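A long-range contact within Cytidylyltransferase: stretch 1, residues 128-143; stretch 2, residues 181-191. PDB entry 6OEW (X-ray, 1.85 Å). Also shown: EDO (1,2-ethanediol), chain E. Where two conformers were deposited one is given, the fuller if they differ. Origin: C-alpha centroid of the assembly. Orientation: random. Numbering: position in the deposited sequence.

Stretch 1 128-143: QGRIEFLTNCFQRTFA
Stretch 2 181-191: EKFKFFEYPNE

How do the two backbones run? Strands 133-135 and 185-187 lie parallel, their axes 21° apart and 4.9 Å at closest approach. Phe133 pairs with Phe185, Leu134 with Phe186 and Thr135 with Glu187, CA to CA 5.0, 4.9 and 5.0 Å in that order. Phe186 N donates to Phe133 O (3.0 Å), Thr135 N to Phe186 O (3.1 Å) and Tyr188 N to Thr135 O (2.8 Å), the alternation expected of parallel strands.

What holds the entry to the ladder? Lys184 O accepts from both Glu132 N (2.9 Å) and Phe133 N (3.2 Å). Glu132, chi1 p and chi2 t, returns OE2 to Lys184 N at 2.8 Å, while the extended Lys184 (m, t, t, t) carries NZ to Gly129 O at 3.0 Å.

Which side chains share a face? Phe133, Thr135, Phe185 and Glu187 do. Phe133 and Phe185, both t at chi1, have rings near parallel (20°) but slid apart, centroids 5.7 Å apart; Phe185 also turns its edge to the face of Phe138 (t), centroids 5.6 Å apart. Leu134 and Phe186 occupy the other face.

How is the far end fastened? Glu187 (m, t) takes Gln139 N on OE2 (2.9 Å) and Gln139 NE2 on OE1 (3.0 Å). Asn190 N donates to Thr141 OG1 (2.8 Å) and Asn190 ND2 to Thr141 O (3.0 Å), with Asn190 CB 3.5 Å above the Phe142 ring centroid.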

# COMPACT_ATOMS: atom_id res chain seq x y z
N GLN A 128 18.95 0.01 11.70
CA GLN A 128 19.31 1.23 10.98
C GLN A 128 20.74 1.14 10.47
O GLN A 128 21.67 0.88 11.22
CB GLN A 128 19.15 2.45 11.91
CG GLN A 128 19.90 3.70 11.42
CD GLN A 128 19.69 4.90 12.33
OE1 GLN A 128 18.85 4.89 13.22
NE2 GLN A 128 20.47 5.96 12.10
N GLY A 129 20.90 1.35 9.17
CA GLY A 129 22.21 1.30 8.55
C GLY A 129 22.60 -0.04 7.99
O GLY A 129 23.58 -0.12 7.24
N ARG A 130 21.86 -1.10 8.32
CA ARG A 130 22.04 -2.39 7.67
C ARG A 130 20.96 -2.69 6.67
O ARG A 130 21.08 -3.67 5.93
CB ARG A 130 22.05 -3.55 8.69
CG ARG A 130 22.67 -3.27 9.98
CD ARG A 130 22.69 -4.56 10.80
NE ARG A 130 23.41 -4.31 12.02
CZ ARG A 130 22.84 -4.19 13.20
NH1 ARG A 130 23.59 -3.95 14.26
NH2 ARG A 130 21.52 -4.35 13.34
N ILE A 131 19.88 -1.91 6.65
CA ILE A 131 18.76 -2.11 5.73
C ILE A 131 18.41 -0.76 5.12
O ILE A 131 18.27 0.23 5.84
CB ILE A 131 17.51 -2.70 6.40
CG1 ILE A 131 17.83 -4.03 7.10
CG2 ILE A 131 16.38 -2.88 5.36
CD1 ILE A 131 16.62 -4.69 7.75
N GLU A 132 18.27 -0.72 3.80
CA GLU A 132 17.74 0.47 3.17
C GLU A 132 16.44 0.19 2.43
O GLU A 132 15.74 1.14 2.07
CB GLU A 132 18.77 1.09 2.22
CG GLU A 132 19.26 0.17 1.14
CD GLU A 132 20.44 0.76 0.38
OE1 GLU A 132 20.67 1.99 0.48
OE2 GLU A 132 21.13 -0.00 -0.32
N PHE A 133 16.09 -1.08 2.25
CA PHE A 133 14.88 -1.46 1.53
C PHE A 133 14.33 -2.75 2.12
O PHE A 133 15.00 -3.78 2.12
CB PHE A 133 15.21 -1.64 0.05
CG PHE A 133 14.00 -1.77 -0.84
CD1 PHE A 133 13.59 -0.70 -1.59
CD2 PHE A 133 13.32 -2.98 -0.94
CE1 PHE A 133 12.48 -0.81 -2.45
CE2 PHE A 133 12.22 -3.10 -1.79
CZ PHE A 133 11.79 -2.02 -2.53
N LEU A 134 13.10 -2.69 2.63
CA LEU A 134 12.41 -3.85 3.19
C LEU A 134 11.08 -4.01 2.44
O LEU A 134 10.32 -3.04 2.34
CB LEU A 134 12.17 -3.69 4.70
CG LEU A 134 11.43 -4.82 5.42
CD1 LEU A 134 12.21 -6.13 5.34
CD2 LEU A 134 11.05 -4.50 6.86
N THR A 135 10.81 -5.21 1.94
CA THR A 135 9.55 -5.48 1.24
C THR A 135 8.97 -6.80 1.73
O THR A 135 9.70 -7.69 2.18
CB THR A 135 9.74 -5.52 -0.31
OG1 THR A 135 8.50 -5.85 -0.96
CG2 THR A 135 10.79 -6.54 -0.72
N ASN A 136 7.65 -6.93 1.65
CA ASN A 136 6.97 -8.20 1.82
C ASN A 136 6.32 -8.67 0.52
O ASN A 136 5.51 -9.60 0.53
CB ASN A 136 5.91 -8.11 2.93
CG ASN A 136 4.66 -7.31 2.48
OD1 ASN A 136 4.64 -6.70 1.38
ND2 ASN A 136 3.64 -7.30 3.32
N CYS A 137 6.66 -8.04 -0.61
CA CYS A 137 5.96 -8.39 -1.84
C CYS A 137 6.91 -8.55 -3.02
O CYS A 137 6.49 -8.38 -4.17
CB CYS A 137 4.87 -7.34 -2.15
SG CYS A 137 5.45 -5.64 -2.33
N PHE A 138 8.18 -8.88 -2.77
CA PHE A 138 9.03 -9.42 -3.83
C PHE A 138 8.71 -10.90 -3.92
O PHE A 138 7.83 -11.31 -4.68
CB PHE A 138 10.51 -9.15 -3.54
CG PHE A 138 11.44 -9.56 -4.65
CD1 PHE A 138 11.31 -9.02 -5.91
CD2 PHE A 138 12.48 -10.45 -4.41
CE1 PHE A 138 12.18 -9.39 -6.93
CE2 PHE A 138 13.35 -10.82 -5.42
CZ PHE A 138 13.20 -10.29 -6.67
N GLN A 139 9.40 -11.73 -3.12
CA GLN A 139 8.81 -13.01 -2.75
C GLN A 139 7.45 -12.73 -2.12
O GLN A 139 7.32 -11.83 -1.28
CB GLN A 139 9.71 -13.75 -1.75
CG GLN A 139 10.95 -14.40 -2.32
CD GLN A 139 11.66 -15.23 -1.26
OE1 GLN A 139 11.44 -16.44 -1.14
NE2 GLN A 139 12.52 -14.57 -0.48
N ARG A 140 6.43 -13.48 -2.53
CA ARG A 140 5.08 -13.27 -2.02
C ARG A 140 4.61 -14.45 -1.18
O ARG A 140 4.44 -15.56 -1.71
CB ARG A 140 4.10 -13.03 -3.18
CG ARG A 140 4.33 -11.69 -3.85
CD ARG A 140 3.38 -11.44 -5.04
NE ARG A 140 3.49 -10.05 -5.47
CZ ARG A 140 2.83 -9.05 -4.90
NH1 ARG A 140 1.99 -9.29 -3.89
NH2 ARG A 140 3.00 -7.80 -5.33
N THR A 141 4.38 -14.21 0.11
CA THR A 141 3.71 -15.18 0.97
C THR A 141 2.49 -14.62 1.69
O THR A 141 1.78 -15.39 2.33
CB THR A 141 4.68 -15.78 2.01
OG1 THR A 141 5.37 -14.73 2.72
CG2 THR A 141 5.69 -16.71 1.35
N PHE A 142 2.23 -13.31 1.61
CA PHE A 142 0.94 -12.76 2.00
C PHE A 142 0.00 -12.76 0.80
O PHE A 142 0.43 -12.85 -0.35
CB PHE A 142 1.07 -11.32 2.54
CG PHE A 142 1.93 -11.21 3.77
CD1 PHE A 142 1.37 -11.31 5.03
CD2 PHE A 142 3.29 -11.01 3.65
CE1 PHE A 142 2.15 -11.22 6.18
CE2 PHE A 142 4.10 -10.94 4.82
CZ PHE A 142 3.51 -11.02 6.06
N ALA A 143 -1.30 -12.69 1.09
CA ALA A 143 -2.27 -12.45 0.03
C ALA A 143 -1.92 -11.17 -0.72
O ALA A 143 -1.38 -10.23 -0.16
CB ALA A 143 -3.68 -12.35 0.60
N GLU A 181 21.35 -7.41 -5.17
CA GLU A 181 22.69 -7.47 -4.59
C GLU A 181 23.39 -6.12 -4.60
O GLU A 181 24.48 -6.00 -4.03
CB GLU A 181 23.54 -8.53 -5.31
CG GLU A 181 24.08 -8.13 -6.68
CD GLU A 181 22.99 -8.02 -7.76
OE1 GLU A 181 21.89 -8.58 -7.57
OE2 GLU A 181 23.24 -7.36 -8.78
N LYS A 182 22.78 -5.09 -5.19
CA LYS A 182 23.32 -3.74 -5.17
C LYS A 182 22.82 -2.91 -3.99
O LYS A 182 23.31 -1.79 -3.78
CB LYS A 182 22.97 -3.02 -6.48
CG LYS A 182 23.61 -3.65 -7.72
CD LYS A 182 23.35 -2.84 -8.99
CE LYS A 182 24.05 -3.47 -10.19
NZ LYS A 182 25.52 -3.41 -10.05
N PHE A 183 21.87 -3.41 -3.20
CA PHE A 183 21.26 -2.64 -2.13
C PHE A 183 21.23 -3.45 -0.84
O PHE A 183 21.37 -4.68 -0.84
CB PHE A 183 19.83 -2.22 -2.49
CG PHE A 183 19.74 -1.43 -3.75
CD1 PHE A 183 19.89 -0.06 -3.73
CD2 PHE A 183 19.50 -2.06 -4.97
CE1 PHE A 183 19.81 0.69 -4.90
CE2 PHE A 183 19.41 -1.31 -6.14
CZ PHE A 183 19.57 0.05 -6.10
N LYS A 184 21.03 -2.74 0.27
CA LYS A 184 20.84 -3.41 1.56
C LYS A 184 19.37 -3.82 1.62
O LYS A 184 18.52 -3.21 2.27
CB LYS A 184 21.29 -2.50 2.70
CG LYS A 184 22.76 -2.08 2.54
CD LYS A 184 23.27 -1.24 3.69
CE LYS A 184 24.78 -1.01 3.57
NZ LYS A 184 25.28 -0.28 4.75
N PHE A 185 19.09 -4.93 0.92
CA PHE A 185 17.77 -5.42 0.57
C PHE A 185 17.36 -6.56 1.49
O PHE A 185 18.17 -7.47 1.73
CB PHE A 185 17.79 -5.91 -0.89
CG PHE A 185 16.48 -6.48 -1.39
CD1 PHE A 185 15.49 -5.65 -1.90
CD2 PHE A 185 16.27 -7.86 -1.40
CE1 PHE A 185 14.30 -6.17 -2.38
CE2 PHE A 185 15.08 -8.40 -1.88
CZ PHE A 185 14.09 -7.55 -2.37
N PHE A 186 16.13 -6.52 2.00
CA PHE A 186 15.63 -7.57 2.89
C PHE A 186 14.15 -7.78 2.67
O PHE A 186 13.43 -6.88 2.25
CB PHE A 186 15.92 -7.23 4.35
CG PHE A 186 17.35 -7.29 4.65
CD1 PHE A 186 17.95 -8.51 4.88
CD2 PHE A 186 18.13 -6.15 4.57
CE1 PHE A 186 19.30 -8.59 5.11
CE2 PHE A 186 19.49 -6.22 4.81
CZ PHE A 186 20.07 -7.43 5.07
N GLU A 187 13.70 -8.99 3.01
CA GLU A 187 12.32 -9.38 2.77
C GLU A 187 11.65 -9.88 4.05
O GLU A 187 12.29 -10.45 4.93
CB GLU A 187 12.25 -10.47 1.71
CG GLU A 187 12.85 -10.03 0.37
CD GLU A 187 12.65 -11.09 -0.68
OE1 GLU A 187 13.61 -11.84 -0.97
OE2 GLU A 187 11.52 -11.20 -1.18
N TYR A 188 10.35 -9.69 4.10
CA TYR A 188 9.57 -10.00 5.29
C TYR A 188 8.53 -11.07 4.96
O TYR A 188 7.60 -10.80 4.17
CB TYR A 188 8.92 -8.73 5.82
CG TYR A 188 8.29 -8.89 7.17
CD1 TYR A 188 9.07 -8.85 8.33
CD2 TYR A 188 6.94 -9.13 7.29
CE1 TYR A 188 8.48 -9.01 9.58
CE2 TYR A 188 6.34 -9.30 8.52
CZ TYR A 188 7.12 -9.23 9.66
OH TYR A 188 6.50 -9.39 10.86
N PRO A 189 8.64 -12.28 5.52
CA PRO A 189 7.70 -13.35 5.19
C PRO A 189 6.43 -13.34 6.03
O PRO A 189 6.37 -12.84 7.15
CB PRO A 189 8.51 -14.62 5.50
CG PRO A 189 9.34 -14.20 6.71
CD PRO A 189 9.69 -12.72 6.46
N ASN A 190 5.39 -13.95 5.45
CA ASN A 190 4.23 -14.43 6.19
C ASN A 190 4.58 -15.76 6.88
O ASN A 190 5.54 -16.44 6.52
CB ASN A 190 3.05 -14.60 5.23
CG ASN A 190 1.71 -14.81 5.93
OD1 ASN A 190 1.56 -14.59 7.14
ND2 ASN A 190 0.73 -15.24 5.14
N GLU A 191 3.78 -16.13 7.87
CA GLU A 191 4.08 -17.38 8.58
C GLU A 191 3.74 -18.61 7.74
O GLU A 191 4.29 -19.69 7.97
CB GLU A 191 3.31 -17.42 9.89
CG GLU A 191 1.85 -17.08 9.68
CD GLU A 191 1.08 -17.07 10.98
OE1 GLU A 191 1.58 -17.66 11.95
OE2 GLU A 191 -0.01 -16.45 11.01
C1 EDO E . 6.00 -19.37 4.55
O1 EDO E . 5.68 -20.74 4.28
C2 EDO E . 7.40 -19.06 4.04
O2 EDO E . 8.04 -18.20 4.99
O HOH W 1 6.37 -11.76 1.81
O HOH W 2 9.13 -10.04 -0.24